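PDB 2HEK: HD domain-containing protein from Aquifex aeolicus, which is of unknown function but binds zinc and guanosine diphosphate at widely separated sites, and may be a dGTPase-like metal-dependent hydrolase of the HD family. Local coordinates for residues R111-T116 with R133-T138; H282-L287 with Q359-A364; D161-L166 with F180-L185. One frame throughout, in Å; residues are numbered along the deposited sequence.

Contact 1: residues R111-T116 with R133-T138; sequences RVIKET and RLVRIT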
# COMPACT_ATOMS: atom_id res chain seq x y z
N ARG A 111 -2.74 5.96 -39.94
CA ARG A 111 -3.28 5.01 -40.90
C ARG A 111 -4.40 4.13 -40.33
O ARG A 111 -5.41 3.92 -40.99
CB ARG A 111 -2.14 4.12 -41.45
CG ARG A 111 -1.14 4.87 -42.31
CD ARG A 111 -0.34 3.93 -43.17
NE ARG A 111 -1.20 3.13 -44.04
CZ ARG A 111 -0.81 2.02 -44.66
NH1 ARG A 111 0.44 1.60 -44.52
NH2 ARG A 111 -1.65 1.36 -45.43
N VAL A 112 -4.20 3.63 -39.12
CA VAL A 112 -5.20 2.77 -38.46
C VAL A 112 -6.50 3.57 -38.18
O VAL A 112 -7.61 3.09 -38.38
CB VAL A 112 -4.63 2.06 -37.19
CG1 VAL A 112 -5.73 1.34 -36.43
CG2 VAL A 112 -3.53 1.08 -37.58
N ILE A 113 -6.34 4.81 -37.72
CA ILE A 113 -7.51 5.67 -37.47
C ILE A 113 -8.28 5.97 -38.76
O ILE A 113 -9.52 6.01 -38.73
CB ILE A 113 -7.08 6.98 -36.81
CG1 ILE A 113 -6.63 6.73 -35.36
CG2 ILE A 113 -8.20 8.00 -36.83
CD1 ILE A 113 -5.76 7.84 -34.79
N LYS A 114 -7.58 6.19 -39.87
CA LYS A 114 -8.22 6.63 -41.11
C LYS A 114 -8.67 5.51 -42.03
O LYS A 114 -9.66 5.67 -42.76
CB LYS A 114 -7.31 7.60 -41.84
CG LYS A 114 -7.28 8.99 -41.16
CD LYS A 114 -6.33 9.94 -41.88
CE LYS A 114 -6.47 11.36 -41.34
NZ LYS A 114 -5.51 12.32 -42.01
N GLU A 115 -7.97 4.37 -41.99
CA GLU A 115 -8.17 3.27 -42.94
C GLU A 115 -8.92 2.04 -42.39
O GLU A 115 -9.01 1.02 -43.09
CB GLU A 115 -6.82 2.84 -43.55
CG GLU A 115 -6.01 3.98 -44.23
CD GLU A 115 -4.62 3.56 -44.69
OE1 GLU A 115 -4.37 2.37 -45.00
OE2 GLU A 115 -3.74 4.44 -44.76
N THR A 116 -9.47 2.12 -41.17
CA THR A 116 -10.22 1.00 -40.60
C THR A 116 -11.57 1.50 -40.10
O THR A 116 -11.87 2.70 -40.21
CB THR A 116 -9.45 0.36 -39.41
OG1 THR A 116 -9.36 1.31 -38.34
CG2 THR A 116 -8.04 -0.11 -39.83
N ARG A 133 -7.94 16.86 -36.13
CA ARG A 133 -7.33 17.47 -34.94
C ARG A 133 -6.96 16.40 -33.90
O ARG A 133 -5.87 16.44 -33.36
CB ARG A 133 -8.29 18.50 -34.31
CG ARG A 133 -8.50 19.71 -35.24
CD ARG A 133 -9.54 20.65 -34.70
NE ARG A 133 -9.12 21.39 -33.50
CZ ARG A 133 -9.66 21.28 -32.29
NH1 ARG A 133 -10.63 20.40 -32.06
NH2 ARG A 133 -9.21 22.04 -31.29
N LEU A 134 -7.86 15.44 -33.67
CA LEU A 134 -7.55 14.27 -32.84
C LEU A 134 -6.26 13.57 -33.29
O LEU A 134 -5.41 13.24 -32.47
CB LEU A 134 -8.72 13.27 -32.86
CG LEU A 134 -8.58 12.00 -31.98
CD1 LEU A 134 -9.97 11.51 -31.68
CD2 LEU A 134 -7.84 10.91 -32.70
N VAL A 135 -6.12 13.34 -34.58
CA VAL A 135 -4.90 12.72 -35.12
C VAL A 135 -3.62 13.52 -34.79
O VAL A 135 -2.64 12.97 -34.31
CB VAL A 135 -5.00 12.47 -36.63
CG1 VAL A 135 -3.61 12.11 -37.21
CG2 VAL A 135 -6.02 11.37 -36.91
N ARG A 136 -3.65 14.82 -35.03
CA ARG A 136 -2.50 15.70 -34.72
C ARG A 136 -2.18 15.70 -33.23
O ARG A 136 -1.03 15.64 -32.85
CB ARG A 136 -2.78 17.14 -35.19
CG ARG A 136 -2.64 17.28 -36.71
CD ARG A 136 -2.55 18.74 -37.21
NE ARG A 136 -3.79 19.47 -36.99
CZ ARG A 136 -4.82 19.44 -37.86
NH1 ARG A 136 -4.76 18.70 -38.95
NH2 ARG A 136 -5.90 20.12 -37.61
N ILE A 137 -3.21 15.83 -32.41
CA ILE A 137 -3.10 15.85 -30.97
C ILE A 137 -2.44 14.55 -30.49
O ILE A 137 -1.44 14.58 -29.75
CB ILE A 137 -4.48 16.09 -30.33
CG1 ILE A 137 -4.89 17.55 -30.57
CG2 ILE A 137 -4.49 15.74 -28.77
CD1 ILE A 137 -6.35 17.78 -30.42
N THR A 138 -2.94 13.42 -30.98
CA THR A 138 -2.40 12.15 -30.54
C THR A 138 -0.98 11.88 -31.04
O THR A 138 -0.22 11.17 -30.38
CB THR A 138 -3.34 10.95 -30.81
OG1 THR A 138 -3.11 9.96 -29.80
CG2 THR A 138 -3.12 10.34 -32.21
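Ile113 and Val135 meet through branches set by their first torsions: chi1 of -71° puts Ile113 CG1 anti to the carbonyl carbon, and the branch at CB then leaves CG2 anti to the backbone N; in Val135 chi1 of 168° sets CG1 anti to N, which leaves CG2 as the methyl that faces Ile113. The result is a nearly antiparallel helix pair inside the all-helical HD domain, joining helix 108-115 to helix 128-139. The axes of the two short segments run at 167° and approach to 11.1 Å, a wide spacing bridged by branched aliphatic side chains. Val135 CG2 touches two prongs of the isoleucine, lying 4.0 Å from Ile113 CG2 and 4.1 Å from Ile113 CD1, the two side chains passing one another antiparallel. Ile113 CD1 also reaches Leu134 CD2, at 4.3 Å. At the margin Lys114 stretches out, CE 4.5 Å from Val135 CG2, and its NZ forms salt bridges with both Glu110 and Glu132, so a charged link runs alongside the apolar one. One turn on from Arg111, Glu115 is gripped side-on by its guanidinium, NE to OE2 and NH2 to OE1, each acceptor close to the guanidinium plane. Leu134 also packs on Leu76 and Ala80 of helix 74-82. Thr138 stands where the contact nears the zinc site: its OG1 bonds the carbonyl O of Ala80, and its methyl CG2 lies 4.5 Å from Ile113 CD1.

Contact 2: residues H282-L287 with Q359-A364; sequences HFKTLL and QLWEKA. With GDP (guanosine-5'-diphosphate), chain G.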
# COMPACT_ATOMS: atom_id res chain seq x y z
N HIS A 282 21.25 -15.65 -25.18
CA HIS A 282 21.52 -14.26 -25.54
C HIS A 282 23.01 -13.98 -25.34
O HIS A 282 23.64 -14.58 -24.46
CB HIS A 282 20.66 -13.27 -24.69
CG HIS A 282 20.89 -13.37 -23.21
ND1 HIS A 282 21.93 -12.72 -22.56
CD2 HIS A 282 20.16 -13.97 -22.23
CE1 HIS A 282 21.88 -12.99 -21.26
NE2 HIS A 282 20.81 -13.73 -21.03
N PHE A 283 23.57 -13.06 -26.13
CA PHE A 283 24.94 -12.62 -25.88
C PHE A 283 25.07 -12.19 -24.43
O PHE A 283 24.14 -11.61 -23.84
CB PHE A 283 25.36 -11.50 -26.83
CG PHE A 283 25.66 -11.96 -28.26
CD1 PHE A 283 25.24 -13.20 -28.74
CD2 PHE A 283 26.33 -11.12 -29.14
CE1 PHE A 283 25.51 -13.59 -30.06
CE2 PHE A 283 26.60 -11.49 -30.47
CZ PHE A 283 26.19 -12.73 -30.93
N LYS A 284 26.21 -12.51 -23.84
CA LYS A 284 26.44 -12.25 -22.43
C LYS A 284 27.14 -10.89 -22.24
O LYS A 284 27.98 -10.50 -23.05
CB LYS A 284 27.24 -13.41 -21.85
CG LYS A 284 27.56 -13.31 -20.39
CD LYS A 284 27.93 -14.69 -19.86
CE LYS A 284 28.00 -14.70 -18.34
NZ LYS A 284 28.08 -16.11 -17.84
N THR A 285 26.78 -10.15 -21.19
CA THR A 285 27.36 -8.83 -20.95
C THR A 285 28.85 -8.98 -20.58
O THR A 285 29.19 -9.62 -19.59
CB THR A 285 26.62 -8.05 -19.82
OG1 THR A 285 25.22 -8.02 -20.11
CG2 THR A 285 27.12 -6.63 -19.76
N LEU A 286 29.72 -8.40 -21.38
CA LEU A 286 31.16 -8.41 -21.04
C LEU A 286 31.52 -7.16 -20.22
O LEU A 286 32.23 -7.24 -19.23
CB LEU A 286 31.99 -8.49 -22.32
CG LEU A 286 33.53 -8.51 -22.22
CD1 LEU A 286 34.03 -9.71 -21.41
CD2 LEU A 286 34.09 -8.53 -23.63
N LEU A 287 31.02 -6.01 -20.66
CA LEU A 287 31.30 -4.75 -20.01
C LEU A 287 30.02 -3.93 -19.90
O LEU A 287 29.28 -3.78 -20.88
CB LEU A 287 32.32 -3.96 -20.84
CG LEU A 287 32.72 -2.57 -20.33
CD1 LEU A 287 33.48 -2.70 -19.02
CD2 LEU A 287 33.53 -1.77 -21.37
N GLN A 359 29.61 -18.46 -26.08
CA GLN A 359 30.72 -19.41 -26.29
C GLN A 359 32.09 -18.75 -26.09
O GLN A 359 32.96 -19.30 -25.41
CB GLN A 359 30.64 -20.04 -27.69
CG GLN A 359 29.39 -20.88 -27.95
CD GLN A 359 29.14 -21.15 -29.44
OE1 GLN A 359 29.77 -20.54 -30.32
NE2 GLN A 359 28.23 -22.07 -29.73
N LEU A 360 32.26 -17.55 -26.67
CA LEU A 360 33.51 -16.79 -26.60
C LEU A 360 33.71 -15.94 -25.34
O LEU A 360 34.70 -15.24 -25.22
CB LEU A 360 33.60 -15.85 -27.79
CG LEU A 360 33.33 -16.35 -29.21
CD1 LEU A 360 33.51 -15.18 -30.13
CD2 LEU A 360 34.25 -17.50 -29.62
N TRP A 361 32.77 -16.00 -24.40
CA TRP A 361 32.77 -15.04 -23.31
C TRP A 361 33.96 -15.18 -22.37
O TRP A 361 34.58 -14.18 -22.02
CB TRP A 361 31.45 -15.12 -22.54
CG TRP A 361 31.29 -14.08 -21.48
CD1 TRP A 361 30.95 -12.76 -21.65
CD2 TRP A 361 31.45 -14.27 -20.08
NE1 TRP A 361 30.89 -12.13 -20.44
CE2 TRP A 361 31.19 -13.03 -19.45
CE3 TRP A 361 31.78 -15.38 -19.28
CZ2 TRP A 361 31.26 -12.86 -18.06
CZ3 TRP A 361 31.85 -15.21 -17.90
CH2 TRP A 361 31.59 -13.96 -17.30
N GLU A 362 34.29 -16.40 -21.97
CA GLU A 362 35.45 -16.63 -21.11
C GLU A 362 36.74 -16.36 -21.87
O GLU A 362 37.70 -15.85 -21.30
CB GLU A 362 35.45 -18.05 -20.51
CG GLU A 362 34.83 -18.15 -19.09
CD GLU A 362 35.72 -17.56 -17.98
OE1 GLU A 362 36.96 -17.51 -18.15
OE2 GLU A 362 35.17 -17.15 -16.93
N LYS A 363 36.72 -16.67 -23.17
CA LYS A 363 37.85 -16.39 -24.06
C LYS A 363 38.12 -14.90 -24.20
O LYS A 363 39.26 -14.46 -24.17
CB LYS A 363 37.63 -17.01 -25.44
CG LYS A 363 37.87 -18.52 -25.53
CD LYS A 363 37.82 -18.99 -26.99
CE LYS A 363 38.09 -20.48 -27.11
NZ LYS A 363 38.03 -20.93 -28.54
N ALA A 364 37.05 -14.12 -24.35
CA ALA A 364 37.17 -12.66 -24.47
C ALA A 364 37.53 -12.00 -23.15
O ALA A 364 38.20 -10.98 -23.14
CB ALA A 364 35.88 -12.07 -25.03
PB GDP G . 22.63 -13.25 -16.63
O1B GDP G . 22.87 -11.79 -16.28
O2B GDP G . 23.80 -13.83 -17.41
O3B GDP G . 22.45 -14.07 -15.35
O3A GDP G . 21.32 -13.37 -17.58
PA GDP G . 20.13 -14.43 -17.41
O1A GDP G . 20.47 -15.64 -16.57
O2A GDP G . 19.66 -14.88 -18.77
O5' GDP G . 18.90 -13.62 -16.73
C5' GDP G . 19.04 -12.46 -15.93
C4' GDP G . 17.80 -12.21 -15.06
O4' GDP G . 16.56 -12.72 -15.61
C3' GDP G . 17.93 -12.83 -13.70
O3' GDP G . 17.57 -11.76 -12.78
C2' GDP G . 16.80 -13.82 -13.67
O2' GDP G . 16.34 -13.83 -12.34
C1' GDP G . 15.75 -13.24 -14.57
N9 GDP G . 14.90 -14.26 -15.23
C8 GDP G . 13.60 -14.13 -15.53
N7 GDP G . 13.14 -15.22 -16.19
C5 GDP G . 14.17 -16.07 -16.30
C6 GDP G . 14.37 -17.41 -16.87
O6 GDP G . 13.41 -17.96 -17.40
N1 GDP G . 15.59 -17.98 -16.84
C2 GDP G . 16.65 -17.36 -16.27
N2 GDP G . 17.86 -18.01 -16.26
N3 GDP G . 16.53 -16.11 -15.71
C4 GDP G . 15.34 -15.44 -15.70
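Lys284 lies across one face of the Trp361 indole, its extended chain crossing the ring so that CD sits over the centre. CE stands 3.6 Å from the centroid of the six-membered ring, a CH-pi contact, and NZ, 4.1 Å from that centroid, adds a cation-pi interaction. At the indole edge NE1 donates to Thr285 O (3.1 Å, N-H...O angle 149°), approaching from above the carbonyl plane. CG anti to the backbone N, chi1 -174°, carries the indole out toward strand 284-289. Leu286 CD1 approaches NE1 to 4.1 Å, and its CD2 meets Ala364 CB at 4.2 Å. An alanine in place of Trp361 would probably leave Thr285 O without this donor and the lysine chain free to turn over the gap. Further out, His282 NE2 bonds GDP O2A at 2.8 Å; the imidazole is steadied by ND1 bonding Phe283 O. Arg280 and, from the second subunit, Lys3, Asp24 and Arg32 also hold the nucleotide, which thus lies between two chains. Strand 284-289 edges a three-stranded antiparallel sheet and pairs with strand 349-356, the pairing interrupted by a classic bulge where Leu286 and Leu287 face Ile354; Leu302 of helix 292-305 touches both Leu286 and Ala364.

Contact 3: residues D161-L166 with F180-L185; sequences DRMDYL and FDYDRL. With ZN (zinc ion), chain D.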
# COMPACT_ATOMS: atom_id res chain seq x y z
N ASP A 161 0.07 9.74 -21.09
CA ASP A 161 0.74 8.52 -21.60
C ASP A 161 1.85 8.04 -20.65
O ASP A 161 1.80 6.91 -20.17
CB ASP A 161 1.29 8.80 -23.01
CG ASP A 161 1.86 7.58 -23.66
OD1 ASP A 161 1.44 6.45 -23.38
OD2 ASP A 161 2.74 7.75 -24.52
N ARG A 162 2.81 8.92 -20.34
CA ARG A 162 3.88 8.62 -19.41
C ARG A 162 3.39 8.33 -18.02
O ARG A 162 3.89 7.42 -17.39
CB ARG A 162 4.85 9.79 -19.29
CG ARG A 162 5.85 9.86 -20.38
CD ARG A 162 6.90 10.94 -20.09
NE ARG A 162 7.98 10.87 -21.07
CZ ARG A 162 8.06 11.62 -22.17
NH1 ARG A 162 7.12 12.53 -22.43
NH2 ARG A 162 9.09 11.47 -23.01
N MET A 163 2.45 9.12 -17.51
CA MET A 163 1.96 8.89 -16.19
C MET A 163 1.40 7.47 -16.08
O MET A 163 1.62 6.79 -15.07
CB MET A 163 0.90 9.93 -15.84
CG MET A 163 1.45 11.25 -15.33
SD MET A 163 0.23 12.17 -14.35
CE MET A 163 0.89 13.82 -14.49
N ASP A 164 0.71 7.02 -17.11
CA ASP A 164 0.17 5.67 -17.00
C ASP A 164 1.25 4.63 -17.15
O ASP A 164 1.32 3.70 -16.34
CB ASP A 164 -0.94 5.34 -17.99
CG ASP A 164 -1.49 3.94 -17.73
OD1 ASP A 164 -1.11 2.99 -18.46
OD2 ASP A 164 -2.32 3.79 -16.82
N TYR A 165 2.12 4.71 -18.19
CA TYR A 165 3.04 3.59 -18.33
C TYR A 165 4.08 3.52 -17.22
O TYR A 165 4.48 2.42 -16.84
CB TYR A 165 3.62 3.48 -19.75
CG TYR A 165 4.65 4.48 -20.24
CD1 TYR A 165 5.84 4.67 -19.56
CD2 TYR A 165 4.37 5.23 -21.38
CE1 TYR A 165 6.75 5.62 -20.03
CE2 TYR A 165 5.28 6.19 -21.86
CZ TYR A 165 6.48 6.38 -21.18
OH TYR A 165 7.39 7.31 -21.63
N LEU A 166 4.53 4.65 -16.68
CA LEU A 166 5.53 4.58 -15.61
C LEU A 166 4.95 3.82 -14.43
O LEU A 166 5.59 2.92 -13.89
CB LEU A 166 6.02 5.96 -15.15
CG LEU A 166 6.91 6.72 -16.15
CD1 LEU A 166 7.11 8.16 -15.61
CD2 LEU A 166 8.28 5.97 -16.36
N PHE A 180 4.83 5.99 -7.36
CA PHE A 180 4.21 6.17 -8.66
C PHE A 180 2.71 6.64 -8.72
O PHE A 180 2.01 6.43 -9.76
CB PHE A 180 4.42 4.88 -9.45
CG PHE A 180 5.90 4.51 -9.65
CD1 PHE A 180 6.62 3.77 -8.70
CD2 PHE A 180 6.57 4.93 -10.79
CE1 PHE A 180 7.98 3.40 -8.92
CE2 PHE A 180 7.93 4.57 -11.00
CZ PHE A 180 8.63 3.82 -10.07
N ASP A 181 2.23 7.30 -7.67
CA ASP A 181 0.85 7.73 -7.60
C ASP A 181 0.86 9.23 -7.86
O ASP A 181 1.28 10.03 -6.99
CB ASP A 181 0.22 7.37 -6.24
CG ASP A 181 -1.22 7.93 -6.06
OD1 ASP A 181 -1.66 8.88 -6.75
OD2 ASP A 181 -1.93 7.39 -5.16
N TYR A 182 0.41 9.61 -9.06
CA TYR A 182 0.51 11.00 -9.50
C TYR A 182 -0.79 11.83 -9.31
O TYR A 182 -0.97 12.84 -9.92
CB TYR A 182 1.09 11.07 -10.93
CG TYR A 182 2.35 10.21 -11.21
CD1 TYR A 182 2.35 9.31 -12.29
CD2 TYR A 182 3.49 10.25 -10.39
CE1 TYR A 182 3.45 8.49 -12.55
CE2 TYR A 182 4.60 9.42 -10.65
CZ TYR A 182 4.57 8.56 -11.75
OH TYR A 182 5.64 7.74 -12.09
N ASP A 183 -1.67 11.42 -8.40
CA ASP A 183 -2.88 12.17 -8.06
C ASP A 183 -2.53 13.58 -7.58
O ASP A 183 -3.11 14.57 -8.03
CB ASP A 183 -3.60 11.42 -6.95
CG ASP A 183 -5.02 11.84 -6.81
OD1 ASP A 183 -5.27 12.87 -6.11
OD2 ASP A 183 -5.89 11.11 -7.36
N ARG A 184 -1.58 13.66 -6.66
CA ARG A 184 -1.05 14.94 -6.20
C ARG A 184 -0.46 15.77 -7.33
O ARG A 184 -0.80 16.95 -7.46
CB ARG A 184 -0.02 14.74 -5.05
CG ARG A 184 0.61 16.06 -4.53
CD ARG A 184 -0.46 17.07 -4.01
NE ARG A 184 0.20 18.17 -3.33
CZ ARG A 184 -0.42 19.20 -2.76
NH1 ARG A 184 -1.75 19.27 -2.75
NH2 ARG A 184 0.30 20.16 -2.17
N LEU A 185 0.38 15.18 -8.18
CA LEU A 185 0.98 15.93 -9.28
C LEU A 185 -0.12 16.48 -10.18
O LEU A 185 -0.14 17.68 -10.48
CB LEU A 185 1.93 15.05 -10.12
CG LEU A 185 2.63 15.76 -11.28
CD1 LEU A 185 3.41 17.09 -10.88
CD2 LEU A 185 3.55 14.81 -12.03
ZN ZN D . 1.46 4.77 -24.64
O HOH W 1 -0.66 5.50 -25.16
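Met163 and Leu166 project from one helix as two bumps, and the ring edge of Tyr182 (CD1, CE1, OH) lies in the dip between them, at Met163 O. The thioether of Met163 runs past the root of that ring, SD 3.7 Å from Tyr182 CB and obliquely placed beside the aromatic system, a Met-aromatic contact. CG of Met163 lies anti to the carbonyl carbon (chi1 -84°), and the extended chain beyond it carries the methyl CE to Leu185, 3.8 Å from CD2, where the next helix begins. In the dip CE1 comes 3.5 Å from Met163 O, near the ring plane, and Tyr182 OH meets Leu166 CB at 3.6 Å, the two side chains crossing at about a right angle. This hydroxyl bonds Ser212 OG, while Phe180 O covers one ring face over its centre. The helix concerned, 160-173, carries the last aspartate of the HD signature: Asp161 OD1 binds zinc at 2.1 Å, with His54, Asp85 and a water completing the ligands found. Asp164 OD1 receives His54 ND1 and probably helps orient that zinc ligand from the second shell. Phe180 CD2 approaches Leu166 O at 3.8 Å. Asp181 OD1 takes the backbone N-H of Asp183 (3.0 Å), an Asx turn at the start of helix 183-187.

Along the chain contact 1 comes first, then contact 3, then contact 2. Contacts 1 and 3 are neighbours, their centres 25 Å apart and their nearest atoms about 7 Å; the side chain of Thr138 is about 8 Å from that of Asp161, so contact 1 lies near the zinc site of the HD domain, while contact 3 includes a zinc ligand and joins helix 160-173 to the following HD-associated region. Contact 2 lies on the other side of the chain's centre from contact 1, 45 Å from it and 38 Å from contact 3 between centres, on the three-stranded sheet. Its nucleotide is thus far from the zinc of the same chain, consistent with a role apart from catalysis.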